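Local coordinates for protein peptidase M28 (Shewanella amazonensis SB2B, PDB 3IIB) that probably acts as a zinc-dependent carboxypeptidase or dipeptidase of the M28 family, active as a homodimer, at residues A[175-185]-A[398-406]; A[355-364]-A[418-429]. One frame throughout, in Å; residues are numbered along the deposited sequence. Where two conformers were deposited one is given.

Interaction 1 of 2, residues A[175-185]-A[398-406]. With ZN (zinc ion), chain B.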
# COMPACT_ATOMS: atom_id res chain seq x y z
N GLY A 175 -10.79 4.16 -5.80
CA GLY A 175 -9.74 3.14 -5.95
C GLY A 175 -10.33 1.81 -5.63
O GLY A 175 -11.32 1.72 -4.90
N THR A 176 -9.73 0.78 -6.19
CA THR A 176 -10.17 -0.58 -5.97
C THR A 176 -9.33 -1.34 -4.93
O THR A 176 -9.65 -2.50 -4.61
CB THR A 176 -10.12 -1.34 -7.30
OG1 THR A 176 -8.84 -1.12 -7.92
CG2 THR A 176 -11.22 -0.88 -8.22
N ASP A 177 -8.29 -0.71 -4.40
CA ASP A 177 -7.46 -1.34 -3.37
C ASP A 177 -8.08 -1.31 -1.97
O ASP A 177 -9.00 -0.54 -1.71
CB ASP A 177 -6.17 -0.56 -3.28
CG ASP A 177 -6.42 0.86 -2.88
OD1 ASP A 177 -6.92 1.61 -3.77
OD2 ASP A 177 -6.15 1.20 -1.70
N HIS A 178 -7.53 -2.11 -1.05
CA HIS A 178 -7.76 -1.88 0.39
C HIS A 178 -6.41 -1.58 1.05
O HIS A 178 -6.08 -2.08 2.13
CB HIS A 178 -8.52 -3.04 1.06
CG HIS A 178 -7.86 -4.38 0.92
ND1 HIS A 178 -7.30 -5.05 1.99
CD2 HIS A 178 -7.74 -5.20 -0.14
CE1 HIS A 178 -6.81 -6.20 1.58
NE2 HIS A 178 -7.07 -6.33 0.29
N ASP A 179 -5.60 -0.77 0.36
CA ASP A 179 -4.37 -0.25 0.95
C ASP A 179 -4.59 1.11 1.60
O ASP A 179 -5.53 1.84 1.28
CB ASP A 179 -3.31 -0.13 -0.12
CG ASP A 179 -2.88 -1.45 -0.67
OD1 ASP A 179 -2.68 -2.41 0.13
OD2 ASP A 179 -2.75 -1.54 -1.92
N ARG A 180 -3.69 1.43 2.52
CA ARG A 180 -3.71 2.68 3.26
C ARG A 180 -3.08 3.76 2.38
O ARG A 180 -2.07 4.39 2.74
CB ARG A 180 -3.02 2.52 4.60
CG ARG A 180 -3.39 3.61 5.57
CD ARG A 180 -4.62 3.22 6.35
NE ARG A 180 -5.06 4.28 7.24
CZ ARG A 180 -4.52 4.54 8.43
NH1 ARG A 180 -3.51 3.82 8.90
NH2 ARG A 180 -5.02 5.53 9.16
N MSE A 181 -3.74 4.00 1.24
CA MSE A 181 -3.27 4.93 0.23
C MSE A 181 -4.48 5.82 -0.11
O MSE A 181 -5.58 5.31 -0.41
CB MSE A 181 -2.87 4.16 -1.05
CG MSE A 181 -1.71 3.21 -0.85
SE MSE A 181 -0.02 4.08 -0.92
CE MSE A 181 0.13 5.22 0.57
N ALA A 182 -4.25 7.14 -0.08
CA ALA A 182 -5.25 8.11 -0.47
C ALA A 182 -5.03 8.48 -1.95
O ALA A 182 -3.89 8.76 -2.39
CB ALA A 182 -5.26 9.32 0.46
N HIS A 183 -6.12 8.42 -2.72
CA HIS A 183 -6.07 8.66 -4.16
C HIS A 183 -6.48 10.12 -4.42
O HIS A 183 -7.56 10.56 -3.99
CB HIS A 183 -7.04 7.77 -4.93
CG HIS A 183 -6.79 6.31 -4.86
ND1 HIS A 183 -6.64 5.52 -5.99
CD2 HIS A 183 -6.71 5.46 -3.80
CE1 HIS A 183 -6.51 4.26 -5.63
NE2 HIS A 183 -6.54 4.20 -4.31
N THR A 184 -5.60 10.86 -5.09
CA THR A 184 -5.90 12.23 -5.52
C THR A 184 -6.52 12.22 -6.92
O THR A 184 -6.95 11.18 -7.40
CB THR A 184 -4.63 13.13 -5.41
OG1 THR A 184 -5.02 14.52 -5.48
CG2 THR A 184 -3.47 12.74 -6.44
N GLY A 185 -6.56 13.39 -7.55
CA GLY A 185 -7.14 13.55 -8.88
C GLY A 185 -7.92 14.84 -8.96
O GLY A 185 -8.23 15.46 -7.92
N PHE A 398 -6.67 0.58 -10.89
CA PHE A 398 -7.18 1.47 -9.84
C PHE A 398 -6.79 1.07 -8.43
O PHE A 398 -7.19 1.73 -7.45
CB PHE A 398 -8.69 1.71 -10.02
CG PHE A 398 -9.01 2.45 -11.32
CD1 PHE A 398 -8.66 3.79 -11.47
CD2 PHE A 398 -9.55 1.80 -12.39
CE1 PHE A 398 -8.90 4.46 -12.63
CE2 PHE A 398 -9.80 2.46 -13.55
CZ PHE A 398 -9.45 3.82 -13.68
N ASP A 399 -5.97 0.04 -8.29
CA ASP A 399 -5.24 -0.19 -7.02
C ASP A 399 -4.14 0.85 -6.80
O ASP A 399 -3.81 1.13 -5.65
CB ASP A 399 -4.64 -1.56 -6.93
CG ASP A 399 -5.67 -2.67 -6.97
OD1 ASP A 399 -6.88 -2.42 -6.78
OD2 ASP A 399 -5.25 -3.82 -7.17
N TYR A 400 -3.58 1.39 -7.88
CA TYR A 400 -2.40 2.26 -7.77
C TYR A 400 -2.56 3.63 -8.36
O TYR A 400 -1.86 4.56 -7.94
CB TYR A 400 -1.16 1.58 -8.37
CG TYR A 400 -1.07 0.11 -8.08
CD1 TYR A 400 -0.89 -0.36 -6.78
CD2 TYR A 400 -1.14 -0.82 -9.11
CE1 TYR A 400 -0.81 -1.72 -6.52
CE2 TYR A 400 -1.07 -2.17 -8.85
CZ TYR A 400 -0.90 -2.61 -7.56
OH TYR A 400 -0.80 -3.96 -7.31
N HIS A 401 -3.47 3.76 -9.35
CA HIS A 401 -3.78 5.03 -10.03
C HIS A 401 -3.94 6.14 -9.02
O HIS A 401 -4.73 6.01 -8.15
CB HIS A 401 -5.07 4.79 -10.81
CG HIS A 401 -5.72 6.00 -11.39
ND1 HIS A 401 -6.77 6.64 -10.76
CD2 HIS A 401 -5.57 6.60 -12.59
CE1 HIS A 401 -7.19 7.62 -11.53
NE2 HIS A 401 -6.51 7.59 -12.67
N HIS A 402 -3.20 7.24 -9.19
CA HIS A 402 -3.37 8.44 -8.40
C HIS A 402 -3.03 8.30 -6.91
O HIS A 402 -3.46 9.16 -6.07
CB HIS A 402 -4.77 9.03 -8.60
CG HIS A 402 -5.00 9.62 -9.96
ND1 HIS A 402 -6.07 10.47 -10.22
CD2 HIS A 402 -4.37 9.43 -11.14
CE1 HIS A 402 -6.04 10.81 -11.50
NE2 HIS A 402 -5.01 10.20 -12.08
N THR A 403 -2.24 7.28 -6.59
CA THR A 403 -1.69 7.10 -5.24
C THR A 403 -0.19 7.29 -5.18
O THR A 403 0.49 7.25 -6.23
CB THR A 403 -1.97 5.68 -4.69
OG1 THR A 403 -1.13 4.73 -5.39
CG2 THR A 403 -3.48 5.33 -4.84
N PRO A 404 0.36 7.39 -3.95
CA PRO A 404 1.82 7.28 -3.82
C PRO A 404 2.41 5.93 -4.22
O PRO A 404 3.62 5.81 -4.29
CB PRO A 404 2.08 7.54 -2.33
CG PRO A 404 0.81 8.29 -1.85
CD PRO A 404 -0.30 7.75 -2.67
N ASN A 405 1.54 4.94 -4.41
CA ASN A 405 1.94 3.62 -4.81
C ASN A 405 2.05 3.45 -6.32
O ASN A 405 2.38 2.36 -6.78
CB ASN A 405 0.94 2.61 -4.24
CG ASN A 405 1.58 1.35 -3.73
OD1 ASN A 405 2.80 1.25 -3.58
ND2 ASN A 405 0.72 0.35 -3.43
N ASP A 406 1.82 4.51 -7.11
CA ASP A 406 2.03 4.45 -8.57
C ASP A 406 3.52 4.58 -8.89
O ASP A 406 4.03 5.68 -9.20
CB ASP A 406 1.20 5.49 -9.31
CG ASP A 406 1.37 5.37 -10.80
OD1 ASP A 406 2.04 4.39 -11.19
OD2 ASP A 406 0.83 6.20 -11.57
ZN ZN B . -4.61 10.22 -14.32
O HOH W 1 -8.63 -1.67 -10.64
O HOH W 2 -2.13 0.67 -3.45
O HOH W 3 -7.82 6.90 -8.18
O HOH W 4 -6.59 9.52 -14.68
O HOH W 5 -4.81 10.19 -16.45
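H183 and H402 each carry CG anti to their own carbonyl carbon (chi1 -63° and -70°), which brings the H183 ring face under T403 CG2 and aims H402 at T184 on one side and zinc on the other. Here, in the dinuclear zinc site of an M28 peptidase, the loop 398-406 delivers the ligand H402, and the loop 175-185 backs it. T184 and H402 grip each other twice: T184 N donates to H402 O (2.9 Å), and H402 ND1 donates to T184 O (3.0 Å), which lies at the ring edge. The second bond probably helps hold the imidazole's rotation, with H402 NE2 on zinc at 2.3 Å; D269 and E304 bind the same ion. The H183 ring has F398 O at its edge. Its NE2 donates to D177 OD1 (2.7 Å) on the syn side, whereas ND1 makes a weak bond to H401 O and also shares a water with H401 ND1. Replacing H183 with an alanine removes the ring, which would probably leave D177 OD1 without its imidazole mate and open a gap beside T403 CG2. The T403 hydroxyl forms an ST turn with N405 N. M181, a selenomethionine, bends its SE to 3.8 Å from N405 CB and its CE to P404 CG, while M181 of the second subunit packs against it. At the other end T176 N reaches F398 O from above the carbonyl plane, and T176 OG1 donates to D399 OD1 at 2.6 Å, an oxygen also salt-bridged by R140 NH1.

Interaction 2 of 2, residues A[355-364]-A[418-429]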
# COMPACT_ATOMS: atom_id res chain seq x y z
N ALA A 355 -7.07 -6.19 -40.99
CA ALA A 355 -5.69 -5.72 -40.96
C ALA A 355 -5.06 -6.03 -39.62
O ALA A 355 -3.86 -6.34 -39.56
CB ALA A 355 -5.58 -4.21 -41.23
N MSE A 356 -5.82 -5.87 -38.53
CA MSE A 356 -5.20 -6.06 -37.22
C MSE A 356 -5.31 -7.48 -36.70
O MSE A 356 -5.01 -7.73 -35.55
CB MSE A 356 -5.75 -5.06 -36.22
CG MSE A 356 -5.33 -3.61 -36.55
SE MSE A 356 -3.43 -3.40 -36.64
CE MSE A 356 -2.85 -4.15 -35.08
N LYS A 357 -5.74 -8.42 -37.55
CA LYS A 357 -5.75 -9.81 -37.10
C LYS A 357 -4.33 -10.29 -36.90
O LYS A 357 -4.11 -11.30 -36.28
CB LYS A 357 -6.56 -10.69 -38.04
CG LYS A 357 -8.06 -10.58 -37.71
CD LYS A 357 -8.95 -11.37 -38.67
CE LYS A 357 -10.42 -11.20 -38.32
NZ LYS A 357 -10.67 -11.02 -36.86
N VAL A 358 -3.35 -9.51 -37.39
CA VAL A 358 -1.96 -9.79 -37.11
C VAL A 358 -1.66 -9.83 -35.59
O VAL A 358 -0.71 -10.51 -35.17
CB VAL A 358 -1.03 -8.80 -37.84
CG1 VAL A 358 -1.15 -7.36 -37.32
CG2 VAL A 358 0.39 -9.28 -37.74
N ALA A 359 -2.46 -9.12 -34.78
CA ALA A 359 -2.29 -9.06 -33.32
C ALA A 359 -3.03 -10.17 -32.57
O ALA A 359 -2.86 -10.29 -31.36
CB ALA A 359 -2.71 -7.67 -32.76
N GLU A 360 -3.86 -10.95 -33.25
CA GLU A 360 -4.55 -12.07 -32.61
C GLU A 360 -3.61 -12.96 -31.80
O GLU A 360 -3.91 -13.26 -30.66
CB GLU A 360 -5.38 -12.89 -33.63
CG GLU A 360 -6.69 -12.19 -34.00
CD GLU A 360 -7.65 -13.09 -34.79
OE1 GLU A 360 -7.17 -14.01 -35.46
OE2 GLU A 360 -8.88 -12.87 -34.71
N PRO A 361 -2.47 -13.37 -32.37
CA PRO A 361 -1.52 -14.18 -31.59
C PRO A 361 -0.94 -13.53 -30.33
O PRO A 361 -0.38 -14.24 -29.49
CB PRO A 361 -0.41 -14.49 -32.59
CG PRO A 361 -1.09 -14.39 -33.92
CD PRO A 361 -2.01 -13.25 -33.77
N LEU A 362 -1.10 -12.21 -30.19
CA LEU A 362 -0.66 -11.48 -29.01
C LEU A 362 -1.80 -11.36 -28.02
O LEU A 362 -1.65 -10.75 -26.95
CB LEU A 362 -0.17 -10.11 -29.40
CG LEU A 362 1.00 -10.04 -30.37
CD1 LEU A 362 1.22 -8.59 -30.92
CD2 LEU A 362 2.27 -10.57 -29.67
N GLY A 363 -2.94 -11.92 -28.40
CA GLY A 363 -4.13 -11.93 -27.56
C GLY A 363 -5.15 -10.84 -27.85
O GLY A 363 -6.01 -10.58 -27.02
N VAL A 364 -5.06 -10.21 -29.02
CA VAL A 364 -5.91 -9.06 -29.35
C VAL A 364 -7.07 -9.44 -30.26
O VAL A 364 -6.84 -9.89 -31.41
CB VAL A 364 -5.08 -7.90 -30.00
CG1 VAL A 364 -6.01 -6.68 -30.31
CG2 VAL A 364 -3.92 -7.51 -29.09
N GLN A 418 4.09 -6.45 -24.39
CA GLN A 418 2.96 -6.77 -25.27
C GLN A 418 2.28 -5.50 -25.80
O GLN A 418 1.87 -5.45 -26.96
CB GLN A 418 1.96 -7.65 -24.54
CG GLN A 418 0.85 -8.22 -25.46
CD GLN A 418 -0.48 -7.45 -25.36
OE1 GLN A 418 -0.54 -6.34 -24.79
NE2 GLN A 418 -1.54 -8.05 -25.89
N ASN A 419 2.17 -4.47 -24.97
CA ASN A 419 1.65 -3.21 -25.47
C ASN A 419 2.54 -2.57 -26.52
O ASN A 419 2.05 -2.05 -27.52
CB ASN A 419 1.46 -2.19 -24.35
CG ASN A 419 0.25 -2.47 -23.46
OD1 ASN A 419 -0.84 -1.92 -23.69
ND2 ASN A 419 0.44 -3.30 -22.42
N VAL A 420 3.86 -2.62 -26.30
CA VAL A 420 4.81 -2.09 -27.27
C VAL A 420 4.64 -2.83 -28.62
O VAL A 420 4.56 -2.20 -29.69
CB VAL A 420 6.26 -2.22 -26.77
CG1 VAL A 420 7.19 -1.80 -27.87
CG2 VAL A 420 6.46 -1.37 -25.55
N ALA A 421 4.48 -4.15 -28.52
CA ALA A 421 4.31 -5.02 -29.70
C ALA A 421 3.06 -4.64 -30.45
O ALA A 421 3.11 -4.45 -31.66
CB ALA A 421 4.24 -6.52 -29.32
N VAL A 422 1.94 -4.49 -29.73
CA VAL A 422 0.65 -4.20 -30.39
C VAL A 422 0.62 -2.77 -30.97
O VAL A 422 0.11 -2.56 -32.08
CB VAL A 422 -0.51 -4.38 -29.42
CG1 VAL A 422 -1.81 -4.05 -30.16
CG2 VAL A 422 -0.55 -5.83 -28.93
N TYR A 423 1.19 -1.78 -30.26
CA TYR A 423 1.24 -0.42 -30.82
C TYR A 423 2.14 -0.36 -32.04
O TYR A 423 1.86 0.38 -32.98
CB TYR A 423 1.64 0.65 -29.80
CG TYR A 423 0.43 1.28 -29.15
CD1 TYR A 423 -0.22 0.68 -28.08
CD2 TYR A 423 -0.11 2.47 -29.65
CE1 TYR A 423 -1.33 1.27 -27.50
CE2 TYR A 423 -1.22 3.05 -29.09
CZ TYR A 423 -1.85 2.44 -28.04
OH TYR A 423 -2.98 3.05 -27.48
N ALA A 424 3.23 -1.12 -32.02
CA ALA A 424 4.13 -1.14 -33.16
C ALA A 424 3.40 -1.71 -34.38
O ALA A 424 3.49 -1.16 -35.49
CB ALA A 424 5.40 -1.90 -32.84
N GLN A 425 2.66 -2.80 -34.19
CA GLN A 425 1.85 -3.37 -35.24
C GLN A 425 0.80 -2.35 -35.72
O GLN A 425 0.61 -2.14 -36.92
CB GLN A 425 1.12 -4.65 -34.79
CG GLN A 425 2.07 -5.80 -34.48
CD GLN A 425 1.39 -7.13 -34.28
OE1 GLN A 425 0.24 -7.18 -33.87
NE2 GLN A 425 2.09 -8.22 -34.61
N PHE A 426 0.07 -1.77 -34.76
CA PHE A 426 -0.94 -0.78 -35.11
C PHE A 426 -0.36 0.37 -35.92
O PHE A 426 -0.92 0.76 -36.95
CB PHE A 426 -1.61 -0.24 -33.82
CG PHE A 426 -2.63 0.84 -34.06
CD1 PHE A 426 -3.93 0.51 -34.40
CD2 PHE A 426 -2.31 2.18 -33.89
CE1 PHE A 426 -4.88 1.50 -34.59
CE2 PHE A 426 -3.26 3.16 -34.10
CZ PHE A 426 -4.54 2.83 -34.45
N ALA A 427 0.71 0.98 -35.42
CA ALA A 427 1.26 2.15 -36.08
C ALA A 427 1.80 1.75 -37.46
O ALA A 427 1.56 2.45 -38.42
CB ALA A 427 2.34 2.84 -35.25
N TRP A 428 2.44 0.59 -37.58
CA TRP A 428 2.93 0.15 -38.88
C TRP A 428 1.79 -0.16 -39.85
O TRP A 428 1.75 0.34 -40.98
CB TRP A 428 3.89 -1.03 -38.77
CG TRP A 428 4.40 -1.40 -40.09
CD1 TRP A 428 4.01 -2.43 -40.89
CD2 TRP A 428 5.37 -0.67 -40.83
NE1 TRP A 428 4.69 -2.40 -42.09
CE2 TRP A 428 5.54 -1.32 -42.07
CE3 TRP A 428 6.12 0.48 -40.57
CZ2 TRP A 428 6.42 -0.86 -43.03
CZ3 TRP A 428 6.98 0.96 -41.57
CH2 TRP A 428 7.11 0.28 -42.76
N VAL A 429 0.85 -1.00 -39.45
CA VAL A 429 -0.26 -1.34 -40.32
C VAL A 429 -1.05 -0.08 -40.73
O VAL A 429 -1.33 0.12 -41.93
CB VAL A 429 -1.19 -2.42 -39.68
CG1 VAL A 429 -2.42 -2.61 -40.53
CG2 VAL A 429 -0.41 -3.78 -39.56
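L362 and Q425 point at each other across the contact, the leucine from the 3-10 segment 357-362 and the glutamine from the helix that holds 418-429. L362 CD1 touches three helix residues: Q425 OE1 (3.4 Å), A421 CB and V422 CG2. V358 meets the same amide with both methyls: CG1 lies near OE1, while CG2, anti to the backbone N of V358, is 3.7 Å from Q425 NE2. A359 CB presses on OE1 as well (3.2 Å), and the amide is thus boxed in by aliphatic groups, with its NE2 held by A10 O. M356 and V429 run alongside in opposed senses. The selenomethionine chain of M356, bent at chi2 and chi3, folds its SE to 3.9 Å from V429 CB and sets CE against F426 N and CA; A355 CB closes this end on V429 CG1. At the other end V364 CG2 packs against V422 CG2 (3.8 Å), the two valines set at a slant. Beside it Q418 turns at chi2 and sends NE2 to L362 O, 2.9 Å away and nearly straight at 166°, from above the carbonyl plane. The same NE2 also donates to I337 O. This helix packing within the M28 peptidase domain sets the end of helix 346-355 and the 3-10 segment after it on helix 413-432, whose V422 and F426 rest on strand 387-392, while M356 and V364 touch strand 337-343.

Both contacts are buried, but interaction 1 lies nearer the middle of the chain and at the subunit interface, whereas no other protein chain touches interaction 2. Their centres are 30 Å apart and their nearest atoms about 14 Å. They share one route through the fold: 398-406 is in the loop that leads into helix 413-432, the helix that carries 418-429. Interaction 1 joins two irregular loops through histidines, carboxylates and waters, with zinc bound by H402 at one edge, so polar bonds dominate. Interaction 2 sets a 3-10 segment on a helix, chiefly through aliphatic and selenomethionine side chains, with a single hydrogen bond between its segments, and lies away from the zinc site.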